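Peptidoglycan hydrolase FlgJ (Sphingomonas sp. A1, PDB 3K3T) probably hydrolyses peptidoglycan, through this C-terminal glycosidase part, as the flagellum-specific muramidase that lets the rod be assembled in the periplasm. Local coordinates at residues A8-A13 against F26-A31; A31-G36 against D138-V143; Y51-I56 against Q94-Y99. The protein carries 3 engineered substitutions. All coordinates share one frame; numbering follows the deposited sequence.

Contact 1. Residues A8-A13 against F26-A31; sequences ATWPQA and FLVAQA
Val28 projects from helix 24-35 against Thr9, Trp10 and Ala13 of helix 3-20, and its two methyl branches can be traced one at a time. From CB, which only sets the branching, CG1 leaves anti to the backbone N (chi1 178°) and comes to lie 4.1 Å from OG1 of Thr9. This is a van der Waals contact; the hydroxyl's hydrogen bond is to the backbone O of Phe5, one turn earlier. CG2 takes the other direction, beside the backbone N, and settles between two partners: CB of Ala13 at 3.6 Å and atom CE3 of the Trp10 indole at 4.1 Å. Relative to this indole the methyl is placed obliquely, while the two side chains cross at about a right angle.

Both helices belong to the lysozyme-like fold of the glycoside hydrolase 73 domain. The axes of the two segments approach to 9.3 Å with their directions 131° apart, and the backbones come nearest at Ala13, its CA being 5.7 Å from the CA of Leu27. There the two CB atoms of Ala13 and Leu27 are 4.0 Å apart, and Leu27 CD2 reaches the carbonyl O of Ala13 at 3.7 Å. Within helix 3-20 the regular bonding lapses at Pro11 and Gln12, whose N atoms lack a bond to the preceding turn; the helical pattern has returned at Ala13, whose N is bonded to the O of Thr9. Beyond the pair, Phe96 of helix 92-105 packs on Ala13, and Tyr99 on Leu27.

Contact 2. Residues A31-G36 against D138-V143; sequences AALATG and DKLARV. Engineered in segment 31-36: Ala34 (natural residue Glu).
Leu33 and Leu140 meet with the same first torsion: each places CG anti to its own backbone N, chi1 -180° in Leu33 and 178° in Leu140. In Leu33 this extends the branched end across to helix 136-145, where CD2 rests on main chain as much as on side chain. It is 3.8 Å from CA of Leu140 and 3.9 Å from its CB, and it also lies 4.2 Å from CB of Lys139. The methyl thus sits against the helix surface at the start of these two side chains, and the amine of Lys139 leads away from it. The other branch, Leu33 CD1, comes only loosely to Val143 CG2, at 4.5 Å.

These residues join the C-terminal end of helix 24-35 to helix 136-145, two helices of the lysozyme-like domain that are distant in sequence. The segment axes approach to 9.9 Å at an angle of 121°. Leu33 makes the nearest side-chain contacts across, while Ala32 adds a loose contact of its CB with Val143 CG1 at 4.5 Å.

Just beyond, helix 24-35 ends: Gly36 has positive phi and leaves helical geometry. Thr35 turns its hydroxyl back into the last turn, OG1 donating to the carbonyl O of Ala31 at 2.8 Å, from above the carbonyl plane; the same OG1 is also bonded to the N of Gly38. Ala34 is an engineered residue, glutamate in the natural protein, and its CB is directed elsewhere, with Tyr130 touching it. Leu140 also packs on Phe121, Ala122 and Leu125 of helix 118-128.

Contact 3. Residues Y51-I56 against Q94-Y99; sequences YNLFNI and QAFQDY
A type I turn from Asn52 to Asn55 carries Leu53 and Phe54 at its two central positions and directs both side chains at Ala95, Phe96 and Tyr99, which lie along one side of helix 92-105. The side-chain amide of Asn52 ties the start of the turn to the residue that follows it: OD1 accepts from the N of Ile56 at 2.9 Å, and ND2 donates to the O of Ile56, also at 2.9 Å. ND2 is hydrogen-bonded to the O of Arg87 in strand 82-88 as well.

Phe54 meets two aromatic partners, one at its edge and one over a face, and the three rings form an aromatic cluster. Its edge is turned to the face of Phe96 in an offset edge-to-face pair, with centroids 5.2 Å apart and planes at 83°. Over one face of the Phe54 ring lies Tyr99, whose CD1 is 3.4 Å above the plane and close to its centre; with the planes at 33° this pair is oblique and not a regular stack.

Leu53 has CG between its backbone N and carbonyl carbon (chi1 73°), which brings both methyls to the helix: CD1 is 3.5 Å from Phe96 CE2, and CD2 is 3.8 Å from Ala95 CB. Packing is tightest at Ala95, whose CB lies 3.1 Å from the carbonyl O of Tyr51.

The loop is thereby wedged into the helical core of the domain. Helix 3-20 meets the loop through Thr9 on Leu53 and helix 92-105 through Ala13 on Phe96, helix 24-35 meets the loop through Ala31 on Leu53 and Phe54, and strand 82-88 is joined to it by backbone hydrogen bonds between Ile56 and Arg87.

Helix 24-35 ties the three sites together: contacts 1 and 2 both use it and share Ala31, while contact 3 packs against it through Leu53 and Phe54. Contacts 1 and 3 are buried, with centres 10 Å apart, whereas contact 2 is partly buried and ends at the charged surface of helix 136-145. Their chemistry follows this placement. Contact 1 relies on alanine, valine and leucine, with a partly exposed indole beside them, contact 2 on one leucine reaching across, and contact 3 on aromatic rings, one of them carried by a turn that Asn52 braces. Hydrogen bonds probably tie contact 3 to each of the others: Tyr99 OH to Gln30 OE1 of contact 1 at 2.7 Å, and Asn55 ND2 to Ala34 O of contact 2 at 2.9 Å.

Contact 1. Residues A8-A13 against F26-A31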
# COMPACT_ATOMS: atom_id res chain seq x y z
N ALA A 8 -5.48 -8.70 -8.37
CA ALA A 8 -5.06 -7.58 -9.21
C ALA A 8 -3.76 -6.96 -8.70
O ALA A 8 -2.88 -6.61 -9.49
CB ALA A 8 -6.15 -6.52 -9.29
N THR A 9 -3.64 -6.85 -7.38
CA THR A 9 -2.47 -6.22 -6.79
C THR A 9 -1.26 -7.14 -6.75
O THR A 9 -0.12 -6.66 -6.75
CB THR A 9 -2.76 -5.66 -5.38
OG1 THR A 9 -3.15 -6.72 -4.50
CG2 THR A 9 -3.87 -4.61 -5.44
N TRP A 10 -1.49 -8.45 -6.72
CA TRP A 10 -0.40 -9.42 -6.51
C TRP A 10 0.83 -9.23 -7.41
O TRP A 10 1.94 -9.12 -6.89
CB TRP A 10 -0.88 -10.88 -6.58
CG TRP A 10 0.28 -11.82 -6.47
CD1 TRP A 10 0.96 -12.41 -7.50
CD2 TRP A 10 0.95 -12.21 -5.27
NE1 TRP A 10 1.99 -13.17 -7.01
CE2 TRP A 10 2.01 -13.07 -5.64
CE3 TRP A 10 0.74 -11.94 -3.91
CZ2 TRP A 10 2.86 -13.65 -4.70
CZ3 TRP A 10 1.60 -12.51 -2.97
CH2 TRP A 10 2.64 -13.36 -3.38
N PRO A 11 0.64 -9.20 -8.75
CA PRO A 11 1.85 -9.15 -9.58
C PRO A 11 2.63 -7.86 -9.40
O PRO A 11 3.85 -7.86 -9.49
CB PRO A 11 1.30 -9.23 -11.02
CG PRO A 11 -0.09 -9.73 -10.89
CD PRO A 11 -0.58 -9.23 -9.57
N GLN A 12 1.91 -6.76 -9.14
CA GLN A 12 2.54 -5.46 -8.92
C GLN A 12 3.25 -5.43 -7.57
O GLN A 12 4.35 -4.88 -7.45
CB GLN A 12 1.51 -4.33 -9.01
CG GLN A 12 0.59 -4.38 -10.23
CD GLN A 12 1.33 -4.56 -11.54
OE1 GLN A 12 2.47 -4.13 -11.70
NE2 GLN A 12 0.67 -5.21 -12.50
N ALA A 13 2.61 -6.01 -6.56
CA ALA A 13 3.19 -6.12 -5.23
C ALA A 13 4.45 -6.97 -5.30
O ALA A 13 5.46 -6.62 -4.68
CB ALA A 13 2.19 -6.72 -4.26
N PHE A 26 3.57 -8.73 2.12
CA PHE A 26 3.73 -7.58 3.01
C PHE A 26 3.08 -6.34 2.38
O PHE A 26 2.39 -5.59 3.06
CB PHE A 26 5.22 -7.31 3.28
CG PHE A 26 5.85 -8.23 4.31
CD1 PHE A 26 5.29 -9.47 4.63
CD2 PHE A 26 7.05 -7.87 4.92
CE1 PHE A 26 5.90 -10.31 5.57
CE2 PHE A 26 7.66 -8.70 5.87
CZ PHE A 26 7.09 -9.92 6.19
N LEU A 27 3.30 -6.16 1.08
CA LEU A 27 2.75 -5.01 0.35
C LEU A 27 1.25 -5.14 0.10
O LEU A 27 0.51 -4.17 0.20
CB LEU A 27 3.49 -4.79 -0.98
CG LEU A 27 4.79 -3.97 -0.92
CD1 LEU A 27 5.84 -4.60 -0.02
CD2 LEU A 27 5.34 -3.78 -2.32
N VAL A 28 0.81 -6.36 -0.22
CA VAL A 28 -0.61 -6.65 -0.35
C VAL A 28 -1.35 -6.33 0.96
O VAL A 28 -2.40 -5.67 0.94
CB VAL A 28 -0.86 -8.12 -0.77
CG1 VAL A 28 -2.35 -8.41 -0.86
CG2 VAL A 28 -0.19 -8.39 -2.11
N ALA A 29 -0.80 -6.80 2.08
CA ALA A 29 -1.36 -6.54 3.41
C ALA A 29 -1.46 -5.04 3.69
O ALA A 29 -2.48 -4.56 4.18
CB ALA A 29 -0.54 -7.22 4.49
N GLN A 30 -0.39 -4.32 3.36
CA GLN A 30 -0.36 -2.87 3.59
C GLN A 30 -1.46 -2.15 2.81
O GLN A 30 -2.14 -1.25 3.34
CB GLN A 30 1.02 -2.30 3.23
CG GLN A 30 1.17 -0.81 3.55
CD GLN A 30 2.49 -0.24 3.10
OE1 GLN A 30 3.34 -0.95 2.57
NE2 GLN A 30 2.67 1.06 3.32
N ALA A 31 -1.64 -2.55 1.55
CA ALA A 31 -2.69 -1.99 0.70
C ALA A 31 -4.07 -2.37 1.21
O ALA A 31 -4.99 -1.54 1.19
CB ALA A 31 -2.51 -2.44 -0.73

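Contact 2. Residues A31-G36 against D138-V143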
# COMPACT_ATOMS: atom_id res chain seq x y z
N ALA A 31 -1.64 -2.55 1.55
CA ALA A 31 -2.69 -1.99 0.70
C ALA A 31 -4.07 -2.37 1.21
O ALA A 31 -4.99 -1.54 1.19
CB ALA A 31 -2.51 -2.44 -0.73
N ALA A 32 -4.22 -3.62 1.66
CA ALA A 32 -5.48 -4.10 2.22
C ALA A 32 -5.90 -3.29 3.44
O ALA A 32 -7.07 -2.91 3.57
CB ALA A 32 -5.38 -5.59 2.56
N LEU A 33 -4.94 -3.02 4.33
CA LEU A 33 -5.21 -2.21 5.51
C LEU A 33 -5.58 -0.77 5.14
O LEU A 33 -6.50 -0.19 5.72
CB LEU A 33 -4.00 -2.23 6.46
CG LEU A 33 -4.09 -1.45 7.77
CD1 LEU A 33 -5.26 -1.92 8.63
CD2 LEU A 33 -2.78 -1.57 8.54
N ALA A 34 -4.86 -0.21 4.17
CA ALA A 34 -5.09 1.17 3.74
C ALA A 34 -6.46 1.39 3.08
O ALA A 34 -7.04 2.47 3.19
CB ALA A 34 -3.98 1.62 2.80
N THR A 35 -6.99 0.35 2.43
CA THR A 35 -8.21 0.47 1.62
C THR A 35 -9.38 -0.41 2.07
O THR A 35 -10.41 -0.45 1.39
CB THR A 35 -7.96 0.11 0.13
OG1 THR A 35 -7.57 -1.27 0.04
CG2 THR A 35 -6.89 1.00 -0.48
N GLY A 36 -9.22 -1.11 3.19
CA GLY A 36 -10.24 -2.07 3.64
C GLY A 36 -10.45 -3.15 2.61
O GLY A 36 -11.59 -3.41 2.19
N ASP A 138 1.18 -2.89 14.97
CA ASP A 138 0.36 -4.00 15.45
C ASP A 138 -0.76 -4.34 14.46
O ASP A 138 -1.01 -5.52 14.19
CB ASP A 138 -0.23 -3.69 16.82
CG ASP A 138 0.77 -3.84 17.95
OD1 ASP A 138 1.90 -4.33 17.72
OD2 ASP A 138 0.42 -3.48 19.10
N LYS A 139 -1.42 -3.31 13.94
CA LYS A 139 -2.53 -3.49 13.01
C LYS A 139 -2.06 -4.13 11.71
O LYS A 139 -2.69 -5.07 11.22
CB LYS A 139 -3.22 -2.15 12.72
CG LYS A 139 -4.13 -1.64 13.83
CD LYS A 139 -4.73 -0.29 13.48
CE LYS A 139 -5.77 0.14 14.50
NZ LYS A 139 -6.15 1.58 14.32
N LEU A 140 -0.95 -3.64 11.17
CA LEU A 140 -0.44 -4.17 9.90
C LEU A 140 0.09 -5.60 10.03
O LEU A 140 -0.17 -6.44 9.17
CB LEU A 140 0.62 -3.25 9.28
CG LEU A 140 1.26 -3.70 7.97
CD1 LEU A 140 0.22 -4.00 6.90
CD2 LEU A 140 2.27 -2.68 7.47
N ALA A 141 0.83 -5.86 11.11
CA ALA A 141 1.34 -7.20 11.39
C ALA A 141 0.21 -8.22 11.49
O ALA A 141 0.35 -9.36 11.03
CB ALA A 141 2.19 -7.22 12.66
N ARG A 142 -0.91 -7.81 12.09
CA ARG A 142 -2.07 -8.69 12.23
C ARG A 142 -2.61 -9.10 10.86
O ARG A 142 -2.99 -10.25 10.67
CB ARG A 142 -3.17 -8.04 13.06
CG ARG A 142 -4.32 -8.99 13.40
CD ARG A 142 -5.31 -8.39 14.39
NE ARG A 142 -6.36 -9.36 14.73
CZ ARG A 142 -7.14 -9.29 15.81
NH1 ARG A 142 -8.06 -10.22 16.02
NH2 ARG A 142 -7.00 -8.29 16.68
N VAL A 143 -2.63 -8.16 9.91
CA VAL A 143 -3.05 -8.45 8.54
C VAL A 143 -2.03 -9.35 7.85
O VAL A 143 -2.40 -10.36 7.24
CB VAL A 143 -3.28 -7.16 7.71
CG1 VAL A 143 -3.75 -7.50 6.29
CG2 VAL A 143 -4.30 -6.26 8.39

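Contact 3. Residues Y51-I56 against Q94-Y99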
# COMPACT_ATOMS: atom_id res chain seq x y z
N TYR A 51 -6.43 4.66 -8.20
CA TYR A 51 -5.49 3.54 -8.04
C TYR A 51 -4.48 3.77 -6.91
O TYR A 51 -3.53 3.00 -6.76
CB TYR A 51 -4.76 3.23 -9.36
CG TYR A 51 -5.65 2.67 -10.44
CD1 TYR A 51 -6.05 1.33 -10.41
CD2 TYR A 51 -6.09 3.46 -11.50
CE1 TYR A 51 -6.87 0.80 -11.40
CE2 TYR A 51 -6.91 2.94 -12.50
CZ TYR A 51 -7.29 1.60 -12.44
OH TYR A 51 -8.10 1.06 -13.42
N ASN A 52 -4.71 4.82 -6.12
CA ASN A 52 -3.82 5.17 -5.02
C ASN A 52 -4.11 4.31 -3.79
O ASN A 52 -4.66 4.77 -2.78
CB ASN A 52 -3.95 6.66 -4.70
CG ASN A 52 -2.90 7.16 -3.74
OD1 ASN A 52 -2.11 6.39 -3.19
ND2 ASN A 52 -2.89 8.47 -3.51
N LEU A 53 -3.71 3.04 -3.87
CA LEU A 53 -4.12 2.06 -2.87
C LEU A 53 -3.34 2.17 -1.56
O LEU A 53 -3.69 1.52 -0.58
CB LEU A 53 -4.06 0.64 -3.44
CG LEU A 53 -2.71 -0.05 -3.68
CD1 LEU A 53 -2.98 -1.48 -4.10
CD2 LEU A 53 -1.88 0.66 -4.74
N PHE A 54 -2.29 2.98 -1.56
CA PHE A 54 -1.55 3.25 -0.32
C PHE A 54 -1.90 4.60 0.28
O PHE A 54 -1.34 5.00 1.31
CB PHE A 54 -0.04 3.12 -0.56
CG PHE A 54 0.38 1.71 -0.89
CD1 PHE A 54 0.51 0.76 0.12
CD2 PHE A 54 0.65 1.34 -2.20
CE1 PHE A 54 0.89 -0.55 -0.18
CE2 PHE A 54 1.03 0.03 -2.51
CZ PHE A 54 1.16 -0.91 -1.49
N ASN A 55 -2.84 5.30 -0.35
CA ASN A 55 -3.35 6.60 0.12
C ASN A 55 -2.24 7.65 0.28
O ASN A 55 -2.25 8.41 1.25
CB ASN A 55 -4.11 6.46 1.44
CG ASN A 55 -5.31 5.54 1.34
OD1 ASN A 55 -6.00 5.51 0.32
ND2 ASN A 55 -5.58 4.80 2.41
N ILE A 56 -1.32 7.68 -0.68
CA ILE A 56 -0.17 8.59 -0.62
C ILE A 56 -0.57 10.01 -0.99
O ILE A 56 -1.20 10.25 -2.02
CB ILE A 56 0.98 8.11 -1.56
CG1 ILE A 56 1.37 6.65 -1.27
CG2 ILE A 56 2.19 9.05 -1.47
CD1 ILE A 56 1.84 6.39 0.15
N GLN A 94 1.17 1.52 -12.11
CA GLN A 94 1.84 2.81 -11.92
C GLN A 94 1.91 3.18 -10.43
O GLN A 94 2.92 3.73 -9.97
CB GLN A 94 1.14 3.92 -12.72
CG GLN A 94 1.94 5.22 -12.77
CD GLN A 94 1.28 6.28 -13.64
OE1 GLN A 94 0.09 6.59 -13.49
NE2 GLN A 94 2.06 6.86 -14.55
N ALA A 95 0.84 2.89 -9.70
CA ALA A 95 0.80 3.12 -8.26
C ALA A 95 1.94 2.40 -7.53
O ALA A 95 2.62 2.99 -6.69
CB ALA A 95 -0.54 2.71 -7.69
N PHE A 96 2.15 1.13 -7.87
CA PHE A 96 3.22 0.35 -7.23
C PHE A 96 4.61 0.79 -7.66
O PHE A 96 5.56 0.69 -6.87
CB PHE A 96 3.04 -1.15 -7.48
CG PHE A 96 2.12 -1.82 -6.50
CD1 PHE A 96 2.61 -2.34 -5.30
CD2 PHE A 96 0.75 -1.92 -6.77
CE1 PHE A 96 1.76 -2.97 -4.40
CE2 PHE A 96 -0.11 -2.54 -5.86
CZ PHE A 96 0.40 -3.06 -4.67
N GLN A 97 4.74 1.26 -8.89
CA GLN A 97 6.00 1.83 -9.37
C GLN A 97 6.37 3.06 -8.52
O GLN A 97 7.52 3.22 -8.11
CB GLN A 97 5.92 2.22 -10.85
CG GLN A 97 5.91 1.05 -11.83
CD GLN A 97 5.60 1.46 -13.27
OE1 GLN A 97 5.02 2.53 -13.52
NE2 GLN A 97 5.96 0.61 -14.22
N ASP A 98 5.38 3.91 -8.25
CA ASP A 98 5.60 5.10 -7.42
C ASP A 98 5.95 4.71 -5.98
O ASP A 98 6.86 5.29 -5.38
CB ASP A 98 4.38 6.03 -7.47
CG ASP A 98 4.67 7.41 -6.87
OD1 ASP A 98 5.77 7.96 -7.10
OD2 ASP A 98 3.78 7.95 -6.17
N TYR A 99 5.23 3.73 -5.44
CA TYR A 99 5.53 3.18 -4.11
C TYR A 99 6.96 2.67 -4.02
O TYR A 99 7.68 2.98 -3.05
CB TYR A 99 4.53 2.07 -3.76
CG TYR A 99 4.81 1.34 -2.46
CD1 TYR A 99 4.06 1.60 -1.31
CD2 TYR A 99 5.81 0.36 -2.38
CE1 TYR A 99 4.31 0.92 -0.12
CE2 TYR A 99 6.07 -0.31 -1.19
CZ TYR A 99 5.31 -0.03 -0.07
OH TYR A 99 5.57 -0.72 1.10